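Local coordinates for protein Cow rumen GH26 endo-mannanase (Metagenome, PDB 6UEH) that probably hydrolyses internal beta-1,4-mannosidic linkages of mannans such as galactomannan, as a ruminal family 26 endo-mannanase, at residues D273-G278 / D283-A288; K290-Q295 / D346-E351. One frame throughout, in Å; residues are numbered along the deposited sequence.

Contact 1 of 2, residues D273-G278 / D283-A288; sequences DCIKKG and DYWNEA
Cys274 lies against Trp285 where the loop that leads into helix 280-301 runs alongside the first turns of that helix, with CA atoms 5.9 Å apart. Both segments belong to the TIM barrel of the GH26 module. Residues 273-276 make a type I beta turn, closed by the bond from Lys276 N to Asp273 O. The Thr279 hydroxyl is shared between Asp273 O and Lys276 O, and Asn282 ND2 hydrogen-bonds to Cys274 O.

The heart of the contact is a sulfur-aromatic pair. Cys274 SG sits over one face of the Trp285 indole, 4.1 Å from the centroid of the five-membered ring and 15° off its normal. The chi1 of Cys274, 76°, tucks the sulfur between the backbone N and the carbonyl carbon, which brings SG above the ring while Cys274 CB rests 4.0 Å from Trp285 CB. Ile275 CG2 comes in obliquely near the indole nitrogen. Around the same indole gather Trp239, Trp328 and Tyr343, the second of them edge-to-face, so Trp285 belongs to an aromatic cluster.

Farther along the loop, one water joins the segments, taking a hydrogen bond from Gly278 N and giving one to Asp283 OD1. Back at the ring, the carbonyl oxygen of Cys274 approaches closely, its O lying 3.2 Å from Trp285 CD1.

Contact 2 of 2, residues K290-Q295 / D346-E351; sequences KMLAEQ and DKLTNE
Leu348 meets both Leu292 and Ala293, joining two barrel helices that follow one another in the chain, 280-301 and 334-351, in the (beta/alpha)8 barrel of the catalytic module.

The contact across the segments is apolar. Leu348 reaches over with its forked end and spends one methyl on each partner: CD2 lies 4.0 Å from Ala293 CB, and CD1 lies 4.2 Å from Leu292 CD2. With chi1 at -70° its CG stands anti to the carbonyl carbon, and that swing carries the fork toward the other helix although the CB bond does not aim straight there. Ala293, small and facing across, lets the backbones come near, with its CA 6.7 Å from that of Leu348. Leu348 goes on to touch Ile289 and Leu296 on helix 280-301, and Leu357 and Trp359 on strand 357-362.

The polar groups of these two segments bond within their own helix or to other parts of the barrel. Glu294 N bonds to Lys290 O at 3.0 Å. In the partner helix Asn350 N bonds to Asp346 O, Glu351 N only weakly to Lys347 O, and the helix widens to a pi-type turn at 347-351. Thr349 OG1 turns back to its own helix, bonding to Tyr345 O, and Gln295 OE1 is taken by Thr221 OG1 and Arg298 NH1.

The three touching residues are buried, and the segments meet through van der Waals contact and the burial of apolar surface, over a small area. Between residues 290-295 and 346-351 it is methyl against methyl, with no polar pair to set direction; a polar link between the two helices lies a few residues away, between Asn286 and Tyr343. Leu348 and Leu292 both touch Phe308, which ties the helix pair to strand 306-309.

Contacts 1 and 2 follow one another along helix 280-301, their centres about 13 Å apart. They touch where Asn286, in segment 283-288, meets Lys347, in segment 346-351, with OD1 of the first 4.0 Å from CE of the second in plain packing. Helix 334-351 spans both: its Ile340 and Tyr343 touch the loop of contact 1, Tyr343 OH hydrogen-bonds to Asn286 OD1, and its later part supplies contact 2. Contact 1 lies at the end of the barrel where strands lead into helices, the end that carries the active site in TIM-barrel hydrolases; contact 2 lies farther down the wall. The calcium ion belongs to the separate CBM6 module.

Contact 1 of 2, residues D273-G278 / D283-A288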
ATOM      1  N   ASP A 273     -25.444   9.975   2.232  1.00 22.92           N
ATOM      2  CA  ASP A 273     -26.742   9.852   1.578  1.00 22.86           C
ATOM      3  C   ASP A 273     -26.661   9.285   0.164  1.00 20.53           C
ATOM      4  O   ASP A 273     -27.688   8.940  -0.422  1.00 20.33           O
ATOM      5  CB  ASP A 273     -27.454  11.208   1.543  1.00 23.79           C
ATOM      6  CG  ASP A 273     -28.064  11.577   2.878  1.00 27.90           C
ATOM      7  OD1 ASP A 273     -28.193  10.679   3.735  1.00 30.10           O
ATOM      8  OD2 ASP A 273     -28.422  12.759   3.072  1.00 29.56           O
ATOM      9  N   CYS A 274     -25.454   9.171  -0.385  1.00 19.81           N
ATOM     10  CA  CYS A 274     -25.316   8.701  -1.762  1.00 19.00           C
ATOM     11  C   CYS A 274     -25.760   7.245  -1.900  1.00 19.58           C
ATOM     12  O   CYS A 274     -26.034   6.778  -3.003  1.00 21.12           O
ATOM     13  CB  CYS A 274     -23.876   8.865  -2.259  1.00 18.05           C
ATOM     14  SG  CYS A 274     -22.696   7.652  -1.634  1.00 21.24           S
ATOM     15  N   ILE A 275     -25.843   6.535  -0.778  1.00 20.37           N
ATOM     16  CA  ILE A 275     -26.318   5.156  -0.790  1.00 22.35           C
ATOM     17  C   ILE A 275     -27.687   5.032  -0.125  1.00 24.50           C
ATOM     18  O   ILE A 275     -28.114   3.936   0.242  1.00 25.98           O
ATOM     19  CB  ILE A 275     -25.326   4.213  -0.089  1.00 24.55           C
ATOM     20  CG1 ILE A 275     -25.078   4.670   1.349  1.00 25.44           C
ATOM     21  CG2 ILE A 275     -24.019   4.152  -0.868  1.00 24.29           C
ATOM     22  CD1 ILE A 275     -24.151   3.762   2.130  1.00 26.88           C
ATOM     23  N   LYS A 276     -28.372   6.161   0.028  1.00 24.41           N
ATOM     24  CA  LYS A 276     -29.697   6.162   0.632  1.00 26.77           C
ATOM     25  C   LYS A 276     -30.780   6.472  -0.394  1.00 26.75           C
ATOM     26  O   LYS A 276     -30.798   7.548  -0.995  1.00 22.56           O
ATOM     27  CB  LYS A 276     -29.761   7.161   1.789  1.00 29.90           C
ATOM     28  CG  LYS A 276     -28.985   6.716   3.018  1.00 33.30           C
ATOM     29  CD  LYS A 276     -29.206   7.656   4.191  1.00 37.02           C
ATOM     30  CE  LYS A 276     -28.471   7.169   5.429  1.00 40.48           C
ATOM     31  NZ  LYS A 276     -28.974   5.845   5.895  1.00 43.74           N
ATOM     32  N   LYS A 277     -31.677   5.506  -0.577  1.00 27.91           N
ATOM     33  CA  LYS A 277     -32.804   5.612  -1.502  1.00 30.51           C
ATOM     34  C   LYS A 277     -33.631   6.881  -1.297  1.00 29.80           C
ATOM     35  O   LYS A 277     -33.992   7.220  -0.172  1.00 30.99           O
ATOM     36  CB  LYS A 277     -33.721   4.396  -1.349  1.00 37.77           C
ATOM     37  CG  LYS A 277     -34.866   4.370  -2.340  1.00 44.52           C
ATOM     38  CD  LYS A 277     -34.343   4.265  -3.756  1.00 46.22           C
ATOM     39  CE  LYS A 277     -35.482   4.111  -4.757  1.00 50.51           C
ATOM     40  NZ  LYS A 277     -34.942   4.123  -6.136  1.00 50.28           N
ATOM     41  N   GLY A 278     -33.937   7.575  -2.388  1.00 28.64           N
ATOM     42  CA  GLY A 278     -34.849   8.704  -2.329  1.00 29.09           C
ATOM     43  C   GLY A 278     -34.177  10.053  -2.162  1.00 27.86           C
ATOM     44  O   GLY A 278     -34.847  11.079  -2.041  1.00 29.86           O
ATOM     45  N   ASP A 283     -29.441   9.681  -6.348  1.00 20.56           N
ATOM     46  CA  ASP A 283     -29.799   9.810  -7.754  1.00 21.05           C
ATOM     47  C   ASP A 283     -28.593  10.220  -8.597  1.00 20.01           C
ATOM     48  O   ASP A 283     -28.383   9.683  -9.686  1.00 18.88           O
ATOM     49  CB  ASP A 283     -30.934  10.820  -7.936  1.00 22.44           C
ATOM     50  CG  ASP A 283     -32.285  10.272  -7.505  1.00 23.67           C
ATOM     51  OD1 ASP A 283     -32.425   9.035  -7.388  1.00 23.96           O
ATOM     52  OD2 ASP A 283     -33.210  11.083  -7.297  1.00 24.80           O
ATOM     53  N   TYR A 284     -27.803  11.168  -8.095  1.00 18.53           N
ATOM     54  CA  TYR A 284     -26.597  11.578  -8.812  1.00 17.19           C
ATOM     55  C   TYR A 284     -25.585  10.443  -8.869  1.00 15.80           C
ATOM     56  O   TYR A 284     -25.036  10.145  -9.931  1.00 16.16           O
ATOM     57  CB  TYR A 284     -25.936  12.804  -8.175  1.00 16.50           C
ATOM     58  CG  TYR A 284     -24.615  13.112  -8.844  1.00 16.87           C
ATOM     59  CD1 TYR A 284     -24.579  13.700 -10.103  1.00 18.67           C
ATOM     60  CD2 TYR A 284     -23.408  12.773  -8.243  1.00 15.99           C
ATOM     61  CE1 TYR A 284     -23.382  13.963 -10.735  1.00 20.14           C
ATOM     62  CE2 TYR A 284     -22.201  13.033  -8.870  1.00 16.36           C
ATOM     63  CZ  TYR A 284     -22.195  13.627 -10.115  1.00 18.97           C
ATOM     64  OH  TYR A 284     -21.000  13.887 -10.748  1.00 19.83           O
ATOM     65  N   TRP A 285     -25.336   9.832  -7.713  1.00 14.73           N
ATOM     66  CA  TRP A 285     -24.397   8.722  -7.584  1.00 16.45           C
ATOM     67  C   TRP A 285     -24.753   7.609  -8.570  1.00 15.62           C
ATOM     68  O   TRP A 285     -23.881   7.067  -9.249  1.00 16.31           O
ATOM     69  CB  TRP A 285     -24.399   8.220  -6.129  1.00 14.96           C
ATOM     70  CG  TRP A 285     -23.458   7.087  -5.776  1.00 15.11           C
ATOM     71  CD1 TRP A 285     -23.773   5.968  -5.060  1.00 16.19           C
ATOM     72  CD2 TRP A 285     -22.057   6.983  -6.079  1.00 16.59           C
ATOM     73  NE1 TRP A 285     -22.668   5.169  -4.910  1.00 17.98           N
ATOM     74  CE2 TRP A 285     -21.601   5.767  -5.527  1.00 17.81           C
ATOM     75  CE3 TRP A 285     -21.148   7.792  -6.770  1.00 16.40           C
ATOM     76  CZ2 TRP A 285     -20.279   5.341  -5.646  1.00 18.61           C
ATOM     77  CZ3 TRP A 285     -19.835   7.366  -6.886  1.00 18.47           C
ATOM     78  CH2 TRP A 285     -19.414   6.150  -6.329  1.00 19.21           C
ATOM     79  N   ASN A 286     -26.042   7.301  -8.674  1.00 18.62           N
ATOM     80  CA  ASN A 286     -26.504   6.282  -9.612  1.00 21.24           C
ATOM     81  C   ASN A 286     -26.277   6.668 -11.071  1.00 22.98           C
ATOM     82  O   ASN A 286     -25.937   5.817 -11.892  1.00 20.36           O
ATOM     83  CB  ASN A 286     -27.983   5.975  -9.379  1.00 18.67           C
ATOM     84  CG  ASN A 286     -28.205   5.089  -8.168  1.00 18.64           C
ATOM     85  OD1 ASN A 286     -27.322   4.327  -7.775  1.00 18.39           O
ATOM     86  ND2 ASN A 286     -29.387   5.185  -7.570  1.00 19.43           N
ATOM     87  N   GLU A 287     -26.467   7.946 -11.394  1.00 18.93           N
ATOM     88  CA  GLU A 287     -26.213   8.428 -12.750  1.00 21.84           C
ATOM     89  C   GLU A 287     -24.735   8.311 -13.102  1.00 17.90           C
ATOM     90  O   GLU A 287     -24.383   7.922 -14.215  1.00 17.63           O
ATOM     91  CB  GLU A 287     -26.669   9.880 -12.914  1.00 25.20           C
ATOM     92  CG  GLU A 287     -28.171  10.071 -12.968  1.00 29.95           C
ATOM     93  CD  GLU A 287     -28.554  11.476 -13.396  1.00 34.39           C
ATOM     94  OE1 GLU A 287     -27.685  12.181 -13.953  1.00 35.62           O
ATOM     95  OE2 GLU A 287     -29.717  11.876 -13.178  1.00 36.68           O
ATOM     96  N   ALA A 288     -23.872   8.651 -12.149  1.00 17.78           N
ATOM     97  CA  ALA A 288     -22.431   8.548 -12.354  1.00 16.95           C
ATOM     98  C   ALA A 288     -22.006   7.092 -12.532  1.00 16.75           C
ATOM     99  O   ALA A 288     -21.174   6.777 -13.382  1.00 16.38           O
ATOM    100  CB  ALA A 288     -21.683   9.185 -11.192  1.00 17.11           C
TER
HETATM  101  O   HOH W   1     -32.927   7.312  -5.060  1.00 23.02           O

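Contact 2 of 2, residues K290-Q295 / D346-E351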
ATOM      1  N   LYS A 290     -23.922   4.728 -13.652  1.00 17.98           N
ATOM      2  CA  LYS A 290     -24.476   4.331 -14.946  1.00 18.37           C
ATOM      3  C   LYS A 290     -23.529   4.681 -16.090  1.00 18.64           C
ATOM      4  O   LYS A 290     -23.286   3.862 -16.980  1.00 18.23           O
ATOM      5  CB  LYS A 290     -25.838   4.997 -15.174  1.00 19.23           C
ATOM      6  CG  LYS A 290     -26.504   4.631 -16.501  1.00 20.24           C
ATOM      7  CD  LYS A 290     -27.766   5.452 -16.746  1.00 25.09           C
ATOM      8  CE  LYS A 290     -27.437   6.934 -16.881  1.00 28.76           C
ATOM      9  NZ  LYS A 290     -28.628   7.765 -17.236  1.00 32.77           N
ATOM     10  N   MET A 291     -22.996   5.898 -16.065  1.00 17.92           N
ATOM     11  CA  MET A 291     -22.104   6.356 -17.125  1.00 18.82           C
ATOM     12  C   MET A 291     -20.771   5.620 -17.075  1.00 18.66           C
ATOM     13  O   MET A 291     -20.172   5.329 -18.114  1.00 17.82           O
ATOM     14  CB  MET A 291     -21.888   7.867 -17.030  1.00 18.50           C
ATOM     15  CG  MET A 291     -23.169   8.663 -17.214  1.00 20.03           C
ATOM     16  SD  MET A 291     -22.890  10.423 -17.482  1.00 24.58           S
ATOM     17  CE  MET A 291     -24.574  10.989 -17.689  1.00 22.92           C
ATOM     18  N   LEU A 292     -20.316   5.312 -15.865  1.00 17.50           N
ATOM     19  CA  LEU A 292     -19.131   4.484 -15.683  1.00 16.93           C
ATOM     20  C   LEU A 292     -19.355   3.077 -16.228  1.00 17.52           C
ATOM     21  O   LEU A 292     -18.532   2.555 -16.984  1.00 18.05           O
ATOM     22  CB  LEU A 292     -18.745   4.408 -14.206  1.00 15.60           C
ATOM     23  CG  LEU A 292     -17.664   3.376 -13.873  1.00 15.45           C
ATOM     24  CD1 LEU A 292     -16.291   3.853 -14.344  1.00 14.54           C
ATOM     25  CD2 LEU A 292     -17.657   3.055 -12.383  1.00 15.13           C
ATOM     26  N   ALA A 293     -20.473   2.468 -15.837  1.00 16.98           N
ATOM     27  CA  ALA A 293     -20.780   1.093 -16.227  1.00 17.51           C
ATOM     28  C   ALA A 293     -20.885   0.962 -17.739  1.00 17.51           C
ATOM     29  O   ALA A 293     -20.529  -0.071 -18.310  1.00 16.30           O
ATOM     30  CB  ALA A 293     -22.068   0.628 -15.567  1.00 18.82           C
ATOM     31  N   GLU A 294     -21.375   2.019 -18.379  1.00 16.98           N
ATOM     32  CA  GLU A 294     -21.509   2.051 -19.827  1.00 20.04           C
ATOM     33  C   GLU A 294     -20.154   1.842 -20.497  1.00 17.20           C
ATOM     34  O   GLU A 294     -20.042   1.116 -21.480  1.00 16.97           O
ATOM     35  CB  GLU A 294     -22.131   3.376 -20.276  1.00 24.37           C
ATOM     36  CG  GLU A 294     -22.326   3.507 -21.776  1.00 30.36           C
ATOM     37  CD  GLU A 294     -23.014   4.805 -22.166  1.00 35.70           C
ATOM     38  OE1 GLU A 294     -23.135   5.073 -23.380  1.00 38.89           O
ATOM     39  OE2 GLU A 294     -23.437   5.557 -21.261  1.00 37.40           O
ATOM     40  N   GLN A 295     -19.124   2.475 -19.949  1.00 15.84           N
ATOM     41  CA  GLN A 295     -17.778   2.338 -20.490  1.00 17.82           C
ATOM     42  C   GLN A 295     -17.159   0.985 -20.142  1.00 17.75           C
ATOM     43  O   GLN A 295     -16.491   0.369 -20.974  1.00 19.40           O
ATOM     44  CB  GLN A 295     -16.890   3.477 -19.985  1.00 16.96           C
ATOM     45  CG  GLN A 295     -17.369   4.839 -20.440  1.00 18.37           C
ATOM     46  CD  GLN A 295     -17.587   4.899 -21.941  1.00 19.15           C
ATOM     47  OE1 GLN A 295     -16.742   4.455 -22.719  1.00 18.81           O
ATOM     48  NE2 GLN A 295     -18.729   5.439 -22.355  1.00 20.23           N
ATOM     49  N   ASP A 346     -21.767  -4.128  -5.620  1.00 18.68           N
ATOM     50  CA  ASP A 346     -23.026  -4.817  -5.877  1.00 21.50           C
ATOM     51  C   ASP A 346     -23.724  -4.271  -7.118  1.00 19.12           C
ATOM     52  O   ASP A 346     -24.277  -5.034  -7.907  1.00 17.65           O
ATOM     53  CB  ASP A 346     -23.955  -4.709  -4.666  1.00 25.33           C
ATOM     54  CG  ASP A 346     -23.453  -5.501  -3.472  1.00 29.90           C
ATOM     55  OD1 ASP A 346     -22.528  -6.324  -3.649  1.00 30.72           O
ATOM     56  OD2 ASP A 346     -23.992  -5.310  -2.361  1.00 31.17           O
ATOM     57  N   LYS A 347     -23.699  -2.952  -7.285  1.00 18.94           N
ATOM     58  CA  LYS A 347     -24.335  -2.319  -8.438  1.00 20.94           C
ATOM     59  C   LYS A 347     -23.700  -2.757  -9.756  1.00 18.97           C
ATOM     60  O   LYS A 347     -24.406  -3.118 -10.696  1.00 20.15           O
ATOM     61  CB  LYS A 347     -24.276  -0.795  -8.319  1.00 24.03           C
ATOM     62  CG  LYS A 347     -25.474  -0.175  -7.614  1.00 28.18           C
ATOM     63  CD  LYS A 347     -26.748  -0.370  -8.422  1.00 31.32           C
ATOM     64  CE  LYS A 347     -27.933   0.349  -7.787  1.00 35.16           C
ATOM     65  NZ  LYS A 347     -28.291  -0.202  -6.448  1.00 37.41           N
ATOM     66  N   LEU A 348     -22.372  -2.730  -9.820  1.00 17.31           N
ATOM     67  CA  LEU A 348     -21.665  -3.068 -11.054  1.00 16.98           C
ATOM     68  C   LEU A 348     -21.768  -4.552 -11.400  1.00 17.45           C
ATOM     69  O   LEU A 348     -21.960  -4.907 -12.564  1.00 17.34           O
ATOM     70  CB  LEU A 348     -20.190  -2.662 -10.964  1.00 15.85           C
ATOM     71  CG  LEU A 348     -19.868  -1.163 -10.962  1.00 14.56           C
ATOM     72  CD1 LEU A 348     -18.376  -0.934 -11.178  1.00 13.56           C
ATOM     73  CD2 LEU A 348     -20.684  -0.420 -12.015  1.00 14.53           C
ATOM     74  N   THR A 349     -21.642  -5.416 -10.395  1.00 17.13           N
ATOM     75  CA  THR A 349     -21.621  -6.856 -10.645  1.00 18.55           C
ATOM     76  C   THR A 349     -23.016  -7.443 -10.833  1.00 21.84           C
ATOM     77  O   THR A 349     -23.209  -8.335 -11.656  1.00 23.48           O
ATOM     78  CB  THR A 349     -20.911  -7.629  -9.508  1.00 18.16           C
ATOM     79  OG1 THR A 349     -21.600  -7.421  -8.267  1.00 18.35           O
ATOM     80  CG2 THR A 349     -19.462  -7.177  -9.373  1.00 17.02           C
ATOM     81  N   ASN A 350     -23.990  -6.948 -10.078  1.00 22.58           N
ATOM     82  CA  ASN A 350     -25.335  -7.508 -10.141  1.00 25.67           C
ATOM     83  C   ASN A 350     -26.239  -6.788 -11.138  1.00 26.77           C
ATOM     84  O   ASN A 350     -26.746  -7.401 -12.076  1.00 28.21           O
ATOM     85  CB  ASN A 350     -25.981  -7.496  -8.754  1.00 27.65           C
ATOM     86  CG  ASN A 350     -25.271  -8.411  -7.777  1.00 29.89           C
ATOM     87  OD1 ASN A 350     -24.872  -9.520  -8.129  1.00 31.20           O
ATOM     88  ND2 ASN A 350     -25.105  -7.950  -6.542  1.00 30.24           N
ATOM     89  N   GLU A 351     -26.435  -5.490 -10.936  1.00 26.07           N
ATOM     90  CA  GLU A 351     -27.357  -4.729 -11.770  1.00 28.13           C
ATOM     91  C   GLU A 351     -26.818  -4.521 -13.186  1.00 24.90           C
ATOM     92  O   GLU A 351     -27.575  -4.568 -14.156  1.00 25.63           O
ATOM     93  CB  GLU A 351     -27.669  -3.379 -11.119  1.00 32.74           C
ATOM     94  CG  GLU A 351     -28.662  -2.529 -11.894  1.00 38.84           C
ATOM     95  CD  GLU A 351     -29.417  -1.561 -11.003  1.00 43.97           C
ATOM     96  OE1 GLU A 351     -30.190  -2.031 -10.139  1.00 46.46           O
ATOM     97  OE2 GLU A 351     -29.235  -0.335 -11.164  1.00 44.89           O
TER